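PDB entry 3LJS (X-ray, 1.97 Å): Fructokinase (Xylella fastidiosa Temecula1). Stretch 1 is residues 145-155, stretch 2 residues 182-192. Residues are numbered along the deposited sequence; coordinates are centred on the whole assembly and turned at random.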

# COMPACT_ATOMS: atom_id res chain seq x y z
N ILE B 145 20.18 -2.01 3.97
CA ILE B 145 19.82 -0.82 4.72
C ILE B 145 20.49 -0.83 6.10
O ILE B 145 20.88 0.22 6.62
CB ILE B 145 18.28 -0.68 4.85
CG1 ILE B 145 17.92 0.72 5.33
CG2 ILE B 145 17.72 -1.75 5.78
CD1 ILE B 145 18.33 1.83 4.35
N ALA B 146 20.65 -2.01 6.69
CA ALA B 146 21.30 -2.12 7.99
C ALA B 146 22.74 -1.61 7.93
O ALA B 146 23.19 -0.87 8.80
CB ALA B 146 21.28 -3.57 8.47
N GLU B 147 23.47 -2.03 6.89
CA GLU B 147 24.85 -1.60 6.73
C GLU B 147 24.93 -0.09 6.55
O GLU B 147 25.85 0.55 7.03
CB GLU B 147 25.50 -2.31 5.53
CG GLU B 147 26.87 -1.74 5.15
CD GLU B 147 27.91 -1.86 6.26
OE1 GLU B 147 28.94 -1.16 6.17
OE2 GLU B 147 27.70 -2.65 7.21
N VAL B 148 23.95 0.47 5.84
CA VAL B 148 23.90 1.91 5.63
C VAL B 148 23.71 2.61 6.98
O VAL B 148 24.34 3.64 7.26
CB VAL B 148 22.73 2.29 4.68
CG1 VAL B 148 22.52 3.79 4.66
CG2 VAL B 148 23.03 1.79 3.25
N THR B 149 22.85 2.05 7.83
CA THR B 149 22.60 2.63 9.14
C THR B 149 23.88 2.55 9.99
O THR B 149 24.26 3.53 10.64
CB THR B 149 21.43 1.91 9.88
OG1 THR B 149 20.26 1.92 9.05
CG2 THR B 149 21.09 2.62 11.19
N PHE B 150 24.56 1.41 9.98
CA PHE B 150 25.78 1.27 10.76
C PHE B 150 26.83 2.26 10.29
O PHE B 150 27.50 2.90 11.11
CB PHE B 150 26.33 -0.16 10.67
CG PHE B 150 25.37 -1.23 11.13
CD1 PHE B 150 24.57 -1.03 12.25
CD2 PHE B 150 25.30 -2.45 10.47
CE1 PHE B 150 23.71 -2.04 12.71
CE2 PHE B 150 24.45 -3.46 10.91
CZ PHE B 150 23.65 -3.26 12.04
N GLU B 151 26.98 2.40 8.98
CA GLU B 151 27.96 3.33 8.41
C GLU B 151 27.63 4.76 8.82
O GLU B 151 28.53 5.55 9.10
CB GLU B 151 27.98 3.20 6.88
CG GLU B 151 29.01 4.08 6.17
CD GLU B 151 30.44 3.87 6.66
OE1 GLU B 151 30.77 2.78 7.17
OE2 GLU B 151 31.26 4.81 6.53
N GLY B 152 26.34 5.08 8.84
CA GLY B 152 25.94 6.41 9.26
C GLY B 152 26.33 6.65 10.71
O GLY B 152 26.80 7.73 11.07
N MSE B 153 26.13 5.64 11.56
CA MSE B 153 26.47 5.76 12.97
C MSE B 153 27.98 5.89 13.14
O MSE B 153 28.45 6.66 13.99
CB MSE B 153 25.97 4.54 13.75
CG MSE B 153 24.45 4.39 13.77
SE MSE B 153 23.88 2.72 14.63
CE MSE B 153 23.52 3.38 16.40
N ARG B 154 28.76 5.15 12.35
CA ARG B 154 30.21 5.22 12.44
C ARG B 154 30.73 6.56 11.92
O ARG B 154 31.68 7.13 12.47
CB ARG B 154 30.87 4.07 11.65
CG ARG B 154 30.67 2.69 12.28
CD ARG B 154 31.42 1.60 11.52
NE ARG B 154 30.95 1.46 10.14
CZ ARG B 154 30.31 0.39 9.68
NH1 ARG B 154 30.07 -0.65 10.47
NH2 ARG B 154 29.91 0.35 8.41
N ARG B 155 30.11 7.05 10.87
CA ARG B 155 30.50 8.33 10.27
C ARG B 155 30.16 9.46 11.26
O ARG B 155 30.94 10.39 11.46
CB ARG B 155 29.75 8.52 8.94
CG ARG B 155 30.31 9.60 8.04
CD ARG B 155 29.79 9.45 6.61
NE ARG B 155 30.23 8.20 5.99
CZ ARG B 155 30.03 7.88 4.71
NH1 ARG B 155 29.38 8.72 3.91
NH2 ARG B 155 30.48 6.72 4.23
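Stretch 2 (182-192) SRLWKGLSLAD

Stretch 1 is helical throughout, and its helix runs on at both ends. Stretch 2 enters in a helix that begins earlier in the chain, and Ala191 and Asp192 lie outside it. Ala191 is extended, with phi/psi of -102/144. The two helices run in the same direction. Their axes make an angle of 11° and come within 10.3 Å of each other. In register, Ala146 CA lies 7.4 Å from Arg183 CA, Phe150 CA 6.5 Å from Gly187 CA, and Met153 CA 6.6 Å from Leu190 CA.

Along stretch 1, Ala146 is the first residue to touch. Its CB points toward stretch 2 and lies 3.9 Å from Arg183 CD, so the small methyl packs on the aliphatic part of the arginine.

Glu147 points sideways, but its carboxylate comes nearer. Glu147 OE2 is 4.5 Å from Lys186 NZ, too far for a salt bridge. Water 1 fills the gap. Water 1 donates to Glu147 OE2 at 2.7 Å and accepts from Lys186 NZ at 2.6 Å and from Arg154 NH1 at 2.8 Å.

Phe150 has the largest contact area. Its chi1 is m, and its ring reaches across to the other helix. Lys186 has an extended side chain, all t, which lays Lys186 CD over one face of the Phe150 ring, 3.9 Å from its centroid, in a CH-pi contact. At the ring edge, Phe150 CZ is 3.6 Å from Arg183 O. Arg183 O accepts the backbone hydrogen bond from Gly187 N at 2.9 Å. Phe150 CE1 lies 3.7 Å from Gly187 N. Gly187 has no side chain, and an ideal CB there would fall 3.8 Å from Phe150 CE1. Phe150 CB meets Leu190 CD1 at 4.0 Å.

Met153, a selenomethionine, packs against Gly187, Leu190 and Ala191. Met153 CE is 3.4 Å from Gly187 O and 3.8 Å from Ala191 CB. Met153 SE lies 4.2 Å from Leu190 CB.

Arg154 closes the contact. Arg154 CG is 4.0 Å from Leu190 CD2. Its guanidinium is held within its own helix by salt bridges from Arg154 NH2 to Glu147 OE1 and to Glu151 OE1, both 2.9 Å. Arg154 NH1 lies 4.0 Å from Lys186 NZ, a pair of like charges that share water 1.

No direct hydrogen bond joins the stretches. The contact buries 440 Å², both sides summed, and rests on side-chain packing against side chains and backbone of stretch 2, with water 1 linking the charged groups.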

# COMPACT_ATOMS: atom_id res chain seq x y z
N SER B 182 21.53 -10.25 15.93
CA SER B 182 22.84 -9.81 15.47
C SER B 182 22.93 -8.33 15.12
O SER B 182 23.82 -7.62 15.58
CB SER B 182 23.27 -10.65 14.27
OG SER B 182 24.56 -10.29 13.85
N ARG B 183 22.00 -7.85 14.29
CA ARG B 183 22.01 -6.45 13.89
C ARG B 183 21.67 -5.52 15.04
O ARG B 183 22.27 -4.45 15.18
CB ARG B 183 21.02 -6.23 12.74
CG ARG B 183 21.47 -6.85 11.44
CD ARG B 183 20.36 -6.79 10.43
NE ARG B 183 20.67 -7.60 9.26
CZ ARG B 183 19.77 -7.99 8.37
NH1 ARG B 183 18.50 -7.65 8.52
NH2 ARG B 183 20.15 -8.75 7.34
N LEU B 184 20.71 -5.92 15.87
CA LEU B 184 20.33 -5.11 17.00
C LEU B 184 21.52 -4.89 17.93
O LEU B 184 21.79 -3.76 18.34
CB LEU B 184 19.17 -5.76 17.77
CG LEU B 184 17.89 -5.94 16.95
CD1 LEU B 184 16.81 -6.60 17.79
CD2 LEU B 184 17.41 -4.57 16.45
N TRP B 185 22.25 -5.96 18.24
CA TRP B 185 23.42 -5.83 19.11
C TRP B 185 24.50 -4.96 18.47
O TRP B 185 25.18 -4.20 19.17
CB TRP B 185 24.02 -7.20 19.47
CG TRP B 185 23.32 -7.89 20.60
CD1 TRP B 185 22.61 -9.06 20.54
CD2 TRP B 185 23.26 -7.45 21.97
NE1 TRP B 185 22.11 -9.38 21.79
CE2 TRP B 185 22.50 -8.41 22.68
CE3 TRP B 185 23.78 -6.35 22.66
CZ2 TRP B 185 22.24 -8.29 24.05
CZ3 TRP B 185 23.52 -6.23 24.02
CH2 TRP B 185 22.76 -7.20 24.70
N LYS B 186 24.67 -5.07 17.16
CA LYS B 186 25.68 -4.27 16.49
C LYS B 186 25.31 -2.79 16.57
O LYS B 186 26.17 -1.94 16.85
CB LYS B 186 25.81 -4.67 15.02
CG LYS B 186 26.89 -3.88 14.29
CD LYS B 186 27.31 -4.54 13.00
CE LYS B 186 28.46 -3.79 12.35
NZ LYS B 186 28.94 -4.48 11.12
N GLY B 187 24.05 -2.47 16.33
CA GLY B 187 23.62 -1.09 16.41
C GLY B 187 23.84 -0.57 17.82
O GLY B 187 24.34 0.54 18.03
N LEU B 188 23.49 -1.40 18.80
CA LEU B 188 23.64 -1.06 20.21
C LEU B 188 25.09 -0.79 20.60
O LEU B 188 25.36 0.06 21.45
CB LEU B 188 23.08 -2.18 21.09
CG LEU B 188 21.55 -2.29 21.09
CD1 LEU B 188 21.11 -3.62 21.73
CD2 LEU B 188 20.98 -1.11 21.86
N SER B 189 26.03 -1.50 19.98
CA SER B 189 27.44 -1.31 20.30
C SER B 189 28.01 -0.03 19.70
O SER B 189 29.07 0.44 20.11
CB SER B 189 28.26 -2.50 19.77
OG SER B 189 28.33 -2.46 18.36
N LEU B 190 27.30 0.55 18.74
CA LEU B 190 27.76 1.76 18.07
C LEU B 190 27.14 3.06 18.59
O LEU B 190 27.49 4.14 18.13
CB LEU B 190 27.48 1.66 16.57
CG LEU B 190 28.25 0.59 15.80
CD1 LEU B 190 27.68 0.46 14.38
CD2 LEU B 190 29.74 0.96 15.76
N ALA B 191 26.22 2.94 19.55
CA ALA B 191 25.54 4.12 20.07
C ALA B 191 26.03 4.63 21.42
O ALA B 191 26.41 3.85 22.28
CB ALA B 191 24.03 3.84 20.15
N ASP B 192 26.02 5.95 21.57
CA ASP B 192 26.42 6.61 22.82
C ASP B 192 25.21 6.62 23.75
O ASP B 192 25.35 6.47 24.97
CB ASP B 192 26.83 8.06 22.54
CG ASP B 192 28.02 8.16 21.62
OD1 ASP B 192 29.16 7.91 22.08
OD2 ASP B 192 27.83 8.48 20.43
O HOH W 1 29.54 -3.04 9.09
O HOH W 2 29.29 4.84 16.03